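Local coordinates for protein EvdMO1 (Micromonospora carbonacea, PDB 5T39) that binds S-adenosyl-L-homocysteine in its Rossmann-like methyltransferase domain and probably transfers a methyl group from S-adenosylmethionine during everninomicin biosynthesis, at residues H178-S183 against S241-D246; G191-H196 against W215-S220. One frame throughout, in Å; residues are numbered along the deposited sequence.

Interaction 1 (H178-S183 against S241-D246)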
loop_
_atom_site.group_PDB
_atom_site.type_symbol
_atom_site.label_atom_id
_atom_site.label_comp_id
_atom_site.label_asym_id
_atom_site.label_seq_id
_atom_site.Cartn_x
_atom_site.Cartn_y
_atom_site.Cartn_z
ATOM N N HIS A 178 -2.954 -6.782 8.571
ATOM C CA HIS A 178 -3.509 -7.444 9.735
ATOM C C HIS A 178 -4.494 -8.531 9.319
ATOM O O HIS A 178 -5.058 -8.521 8.221
ATOM C CB HIS A 178 -4.277 -6.459 10.603
ATOM C CG HIS A 178 -3.438 -5.359 11.161
ATOM N ND1 HIS A 178 -2.350 -5.590 11.973
ATOM C CD2 HIS A 178 -3.549 -4.015 11.051
ATOM C CE1 HIS A 178 -1.814 -4.433 12.323
ATOM N NE2 HIS A 178 -2.525 -3.462 11.780
ATOM N N TYR A 179 -4.716 -9.462 10.241
ATOM C CA TYR A 179 -5.805 -10.420 10.150
ATOM C C TYR A 179 -6.302 -10.637 11.574
ATOM O O TYR A 179 -5.666 -10.213 12.541
ATOM C CB TYR A 179 -5.405 -11.718 9.413
ATOM C CG TYR A 179 -4.431 -12.590 10.158
ATOM C CD1 TYR A 179 -3.057 -12.498 9.949
ATOM C CD2 TYR A 179 -4.890 -13.516 11.084
ATOM C CE1 TYR A 179 -2.174 -13.307 10.652
ATOM C CE2 TYR A 179 -4.022 -14.318 11.783
ATOM C CZ TYR A 179 -2.667 -14.211 11.576
ATOM O OH TYR A 179 -1.823 -15.017 12.311
ATOM N N TRP A 180 -7.456 -11.279 11.705
ATOM C CA TRP A 180 -8.096 -11.465 13.000
ATOM C C TRP A 180 -7.750 -12.845 13.536
ATOM O O TRP A 180 -7.846 -13.837 12.809
ATOM C CB TRP A 180 -9.606 -11.308 12.855
ATOM C CG TRP A 180 -10.326 -11.328 14.155
ATOM C CD1 TRP A 180 -11.187 -12.287 14.586
ATOM C CD2 TRP A 180 -10.248 -10.352 15.210
ATOM N NE1 TRP A 180 -11.658 -11.973 15.834
ATOM C CE2 TRP A 180 -11.096 -10.794 16.244
ATOM C CE3 TRP A 180 -9.548 -9.154 15.381
ATOM C CZ2 TRP A 180 -11.272 -10.077 17.430
ATOM C CZ3 TRP A 180 -9.726 -8.439 16.564
ATOM C CH2 TRP A 180 -10.579 -8.909 17.572
ATOM N N GLY A 181 -7.367 -12.906 14.815
ATOM C CA GLY A 181 -6.778 -14.088 15.425
ATOM C C GLY A 181 -7.722 -15.167 15.896
ATOM O O GLY A 181 -7.260 -16.168 16.451
ATOM N N SER A 182 -9.023 -15.004 15.703
ATOM C CA SER A 182 -10.006 -15.981 16.135
ATOM C C SER A 182 -11.002 -16.209 15.011
ATOM O O SER A 182 -11.189 -15.358 14.139
ATOM C CB SER A 182 -10.741 -15.491 17.372
ATOM O OG SER A 182 -11.775 -16.389 17.733
ATOM N N SER A 183 -11.603 -17.385 15.010
ATOM C CA SER A 183 -12.678 -17.690 14.087
ATOM C C SER A 183 -14.033 -17.667 14.770
ATOM O O SER A 183 -15.063 -17.770 14.098
ATOM C CB SER A 183 -12.424 -19.049 13.429
ATOM O OG SER A 183 -11.158 -19.058 12.790
ATOM N N SER A 241 -1.823 -13.007 17.895
ATOM C CA SER A 241 -2.570 -12.792 19.122
ATOM C C SER A 241 -3.963 -13.352 18.898
ATOM O O SER A 241 -4.339 -13.713 17.782
ATOM C CB SER A 241 -2.654 -11.312 19.489
ATOM O OG SER A 241 -3.879 -10.758 19.049
ATOM N N ALA A 242 -4.738 -13.415 19.976
ATOM C CA ALA A 242 -6.131 -13.812 19.849
ATOM C C ALA A 242 -6.956 -12.772 19.113
ATOM O O ALA A 242 -8.049 -13.094 18.636
ATOM C CB ALA A 242 -6.736 -14.052 21.228
ATOM N N GLU A 243 -6.461 -11.539 19.015
ATOM C CA GLU A 243 -7.190 -10.450 18.379
ATOM C C GLU A 243 -6.426 -9.992 17.142
ATOM O O GLU A 243 -6.379 -10.712 16.139
ATOM C CB GLU A 243 -7.437 -9.315 19.391
ATOM C CG GLU A 243 -8.189 -9.770 20.664
ATOM C CD GLU A 243 -8.350 -8.676 21.724
ATOM O OE1 GLU A 243 -8.385 -7.481 21.360
ATOM O OE2 GLU A 243 -8.447 -9.013 22.925
ATOM N N VAL A 244 -5.805 -8.817 17.191
ATOM C CA VAL A 244 -5.131 -8.300 16.005
ATOM C C VAL A 244 -3.826 -9.060 15.787
ATOM O O VAL A 244 -2.970 -9.122 16.674
ATOM C CB VAL A 244 -4.886 -6.795 16.125
ATOM C CG1 VAL A 244 -4.100 -6.288 14.918
ATOM C CG2 VAL A 244 -6.210 -6.050 16.258
ATOM N N CYS A 245 -3.671 -9.635 14.596
ATOM C CA CYS A 245 -2.447 -10.287 14.157
ATOM C C CYS A 245 -1.843 -9.477 13.017
ATOM O O CYS A 245 -2.546 -8.740 12.322
ATOM C CB CYS A 245 -2.747 -11.700 13.659
ATOM S SG CYS A 245 -3.430 -12.795 14.922
ATOM N N ASP A 246 -0.533 -9.653 12.810
ATOM C CA ASP A 246 0.206 -8.974 11.754
ATOM C C ASP A 246 0.898 -10.019 10.892
ATOM O O ASP A 246 1.448 -10.988 11.422
ATOM C CB ASP A 246 1.324 -8.083 12.326
ATOM C CG ASP A 246 0.853 -7.113 13.388
ATOM O OD1 ASP A 246 -0.354 -6.827 13.503
ATOM O OD2 ASP A 246 1.734 -6.625 14.121
HETATM O O HOH W 1 -4.070 -16.241 16.679
#
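His178 and Asp246 begin a short antiparallel ladder in which the end of strand 172-180 meets the start of strand 244-252, the reversed strand that marks the sheet of class I methyltransferases. Followed outward, His178 starts with CB 3.3 Å from Cys245 O. Its CG is anti to the carbonyl carbon (chi1 -62°), which turns the ring toward the partner strand, and CG1 of Val244 covers one face, 3.5 Å from His178 ND1. His178 ND1 then gives its N-H to Cys245 O at 3.2 Å, in the ring plane, and makes a shorter but weak, bent bond to Asp246 OD1 (2.8 Å, 125°). CE1, the next atom round, also lies beside this carboxylate, whose OD2 is paired with Arg239. On the opposite side of the sheet, Cys245 CB sits over the Tyr179 ring, 3.4 Å from its centroid, with SG oblique to the ring; Tyr179 OH bonds to Glu238. At the end of the ladder, Glu243 CA lies over the six-membered ring of Trp180; just past it, Gly181 N bonds to Glu243 O at 2.7 Å. A water joins Gly181 O to Ser241 O. Cys245 O is thus gripped from opposite faces of its carbonyl plane, by Tyr179 N and His178 ND1; the imidazole's rotation is probably set mainly by this main-chain bond, the weak carboxylate bond adding to it.

Interaction 2 (G191-H196 against W215-S220)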
loop_
_atom_site.group_PDB
_atom_site.type_symbol
_atom_site.label_atom_id
_atom_site.label_comp_id
_atom_site.label_asym_id
_atom_site.label_seq_id
_atom_site.Cartn_x
_atom_site.Cartn_y
_atom_site.Cartn_z
ATOM N N GLY A 191 -17.847 -17.697 1.298
ATOM C CA GLY A 191 -17.210 -18.808 1.962
ATOM C C GLY A 191 -16.053 -18.462 2.874
ATOM O O GLY A 191 -15.474 -19.373 3.473
ATOM N N TYR A 192 -15.699 -17.191 3.013
ATOM C CA TYR A 192 -14.616 -16.756 3.875
ATOM C C TYR A 192 -15.171 -16.325 5.223
ATOM O O TYR A 192 -16.265 -15.753 5.305
ATOM C CB TYR A 192 -13.875 -15.580 3.237
ATOM C CG TYR A 192 -13.229 -15.923 1.916
ATOM C CD1 TYR A 192 -12.160 -16.807 1.848
ATOM C CD2 TYR A 192 -13.684 -15.361 0.732
ATOM C CE1 TYR A 192 -11.571 -17.119 0.640
ATOM C CE2 TYR A 192 -13.094 -15.667 -0.479
ATOM C CZ TYR A 192 -12.040 -16.551 -0.507
ATOM O OH TYR A 192 -11.418 -16.881 -1.688
ATOM N N SER A 193 -14.418 -16.604 6.283
ATOM C CA SER A 193 -14.775 -16.155 7.624
ATOM C C SER A 193 -14.263 -14.741 7.839
ATOM O O SER A 193 -13.064 -14.477 7.672
ATOM C CB SER A 193 -14.190 -17.092 8.679
ATOM O OG SER A 193 -14.718 -18.399 8.542
ATOM N N VAL A 194 -15.180 -13.840 8.209
ATOM C CA VAL A 194 -14.928 -12.409 8.199
ATOM C C VAL A 194 -15.370 -11.762 9.500
ATOM O O VAL A 194 -16.422 -12.095 10.059
ATOM C CB VAL A 194 -15.603 -11.712 6.997
ATOM C CG1 VAL A 194 -14.996 -12.207 5.709
ATOM C CG2 VAL A 194 -17.114 -11.915 6.992
ATOM N N LYS A 195 -14.575 -10.794 9.948
ATOM C CA LYS A 195 -14.927 -9.868 11.011
ATOM C C LYS A 195 -15.353 -8.579 10.325
ATOM O O LYS A 195 -14.524 -7.875 9.739
ATOM C CB LYS A 195 -13.746 -9.640 11.956
ATOM C CG LYS A 195 -14.128 -8.803 13.166
ATOM C CD LYS A 195 -13.065 -8.762 14.235
ATOM C CE LYS A 195 -13.549 -7.985 15.454
ATOM N NZ LYS A 195 -14.869 -8.467 15.960
ATOM N N HIS A 196 -16.650 -8.294 10.374
ATOM C CA HIS A 196 -17.251 -7.188 9.639
ATOM C C HIS A 196 -17.483 -6.047 10.609
ATOM O O HIS A 196 -18.298 -6.165 11.521
ATOM C CB HIS A 196 -18.562 -7.650 9.021
ATOM C CG HIS A 196 -19.207 -6.646 8.127
ATOM N ND1 HIS A 196 -20.536 -6.726 7.777
ATOM C CD2 HIS A 196 -18.713 -5.554 7.495
ATOM C CE1 HIS A 196 -20.830 -5.731 6.962
ATOM N NE2 HIS A 196 -19.747 -4.995 6.787
ATOM N N TRP A 215 -12.193 -7.890 8.008
ATOM C CA TRP A 215 -10.948 -8.589 8.275
ATOM C C TRP A 215 -11.180 -10.081 8.092
ATOM O O TRP A 215 -12.284 -10.578 8.293
ATOM C CB TRP A 215 -10.474 -8.339 9.705
ATOM C CG TRP A 215 -9.999 -6.962 10.029
ATOM C CD1 TRP A 215 -10.465 -5.776 9.549
ATOM C CD2 TRP A 215 -8.951 -6.641 10.942
ATOM N NE1 TRP A 215 -9.767 -4.730 10.114
ATOM C CE2 TRP A 215 -8.831 -5.241 10.973
ATOM C CE3 TRP A 215 -8.106 -7.407 11.743
ATOM C CZ2 TRP A 215 -7.890 -4.592 11.769
ATOM C CZ3 TRP A 215 -7.190 -6.768 12.534
ATOM C CH2 TRP A 215 -7.084 -5.374 12.544
ATOM N N LEU A 216 -10.125 -10.801 7.734
ATOM C CA LEU A 216 -10.157 -12.248 7.561
ATOM C C LEU A 216 -9.513 -12.936 8.756
ATOM O O LEU A 216 -8.604 -12.387 9.379
ATOM C CB LEU A 216 -9.394 -12.629 6.293
ATOM C CG LEU A 216 -10.058 -12.127 5.005
ATOM C CD1 LEU A 216 -9.115 -12.178 3.831
ATOM C CD2 LEU A 216 -11.285 -12.932 4.672
ATOM N N ASP A 217 -9.973 -14.155 9.068
ATOM C CA ASP A 217 -9.152 -15.010 9.921
ATOM C C ASP A 217 -7.994 -15.580 9.101
ATOM O O ASP A 217 -7.907 -15.379 7.892
ATOM C CB ASP A 217 -9.982 -16.065 10.668
ATOM C CG ASP A 217 -10.591 -17.133 9.778
ATOM O OD1 ASP A 217 -10.396 -17.108 8.546
ATOM O OD2 ASP A 217 -11.293 -18.017 10.344
ATOM N N ARG A 218 -7.066 -16.261 9.769
ATOM C CA ARG A 218 -5.854 -16.678 9.074
ATOM C C ARG A 218 -6.166 -17.663 7.962
ATOM O O ARG A 218 -5.634 -17.553 6.852
ATOM C CB ARG A 218 -4.833 -17.282 10.039
ATOM C CG ARG A 218 -3.435 -17.314 9.432
ATOM C CD ARG A 218 -2.443 -18.014 10.347
ATOM N NE ARG A 218 -1.056 -17.867 9.902
ATOM C CZ ARG A 218 -0.463 -18.612 8.970
ATOM N NH1 ARG A 218 -1.113 -19.599 8.360
ATOM N NH2 ARG A 218 0.810 -18.385 8.667
ATOM N N ALA A 219 -7.006 -18.657 8.251
ATOM C CA ALA A 219 -7.312 -19.655 7.239
ATOM C C ALA A 219 -7.954 -19.003 6.025
ATOM O O ALA A 219 -7.677 -19.382 4.887
ATOM C CB ALA A 219 -8.235 -20.729 7.813
ATOM N N SER A 220 -8.833 -18.028 6.250
ATOM C CA SER A 220 -9.503 -17.392 5.126
ATOM C C SER A 220 -8.555 -16.493 4.346
ATOM O O SER A 220 -8.697 -16.377 3.128
ATOM C CB SER A 220 -10.724 -16.611 5.601
ATOM O OG SER A 220 -11.678 -17.487 6.172
#
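Ser193 and Ser220 meet where an antiparallel strand pair of a three-stranded sheet runs into the capped start of helix 218-228. Ser193 N donates to Ser220 OG at 2.9 Å, and that hydroxyl passes its own hydrogen to Asp217 OD1 at 2.7 Å. Asp217, the N-cap, also takes Ser220 N on OD1 at 2.9 Å; the two donors come from opposite faces of the carboxylate, both on its syn side. Its CG stands between backbone N and carbonyl carbon (chi1 68°), which brings OD2 alongside Ser193 CB, 3.5 Å away. Replacing Asp217 with an alanine would probably leave Ser220 N uncapped, let the Ser220 hydroxyl turn away from Ser193, and deprive Ser183 OG of its partner at OD2.

This end of the contact is closely packed. Tyr192 CB and Val194 CG1 both touch Leu216 CD2, while Trp160 of helix 159-169 lies against Tyr192, Val194 and Leu216. The Tyr192 hydroxyl bonds to Asn227 further along the helix that Asp217 caps. At the other end, Lys195 and Trp215 are more exposed and meet mainly through the main chain: Lys195 CB and Trp215 CB come no nearer than 4.2 Å, and both side chains then lead away, Lys195 to a cation-pi contact with Trp180 and Trp215 to the ring of His178. Between them, Lys195 N donates to Trp215 O at 2.8 Å, and Trp215 N returns the bond to Lys195 O at 2.9 Å.

Interaction 1 is a surface contact on the main seven-stranded sheet, whereas interaction 2 is largely buried and joins the smaller three-stranded sheet to the start of helix 218-228, nested in the chain between the segments of interaction 1. They meet at Trp180, whose N probably bonds to Leu216 O, and at Ser183, whose OG probably bonds to Asp217 OD2, so residues 178-183 have 241-246 on one flank and 215-220 on another. Packing adds to the seam: Tyr179 CB lies against Leu216 O, and Trp180 CD2 is 3.4 Å from Lys195 CD. Aromatic faces, a sulfur, a histidine and a bridging water mark interaction 1; the more buried interaction 2 combines strand pairing with a serine-aspartate helix cap and aliphatic packing.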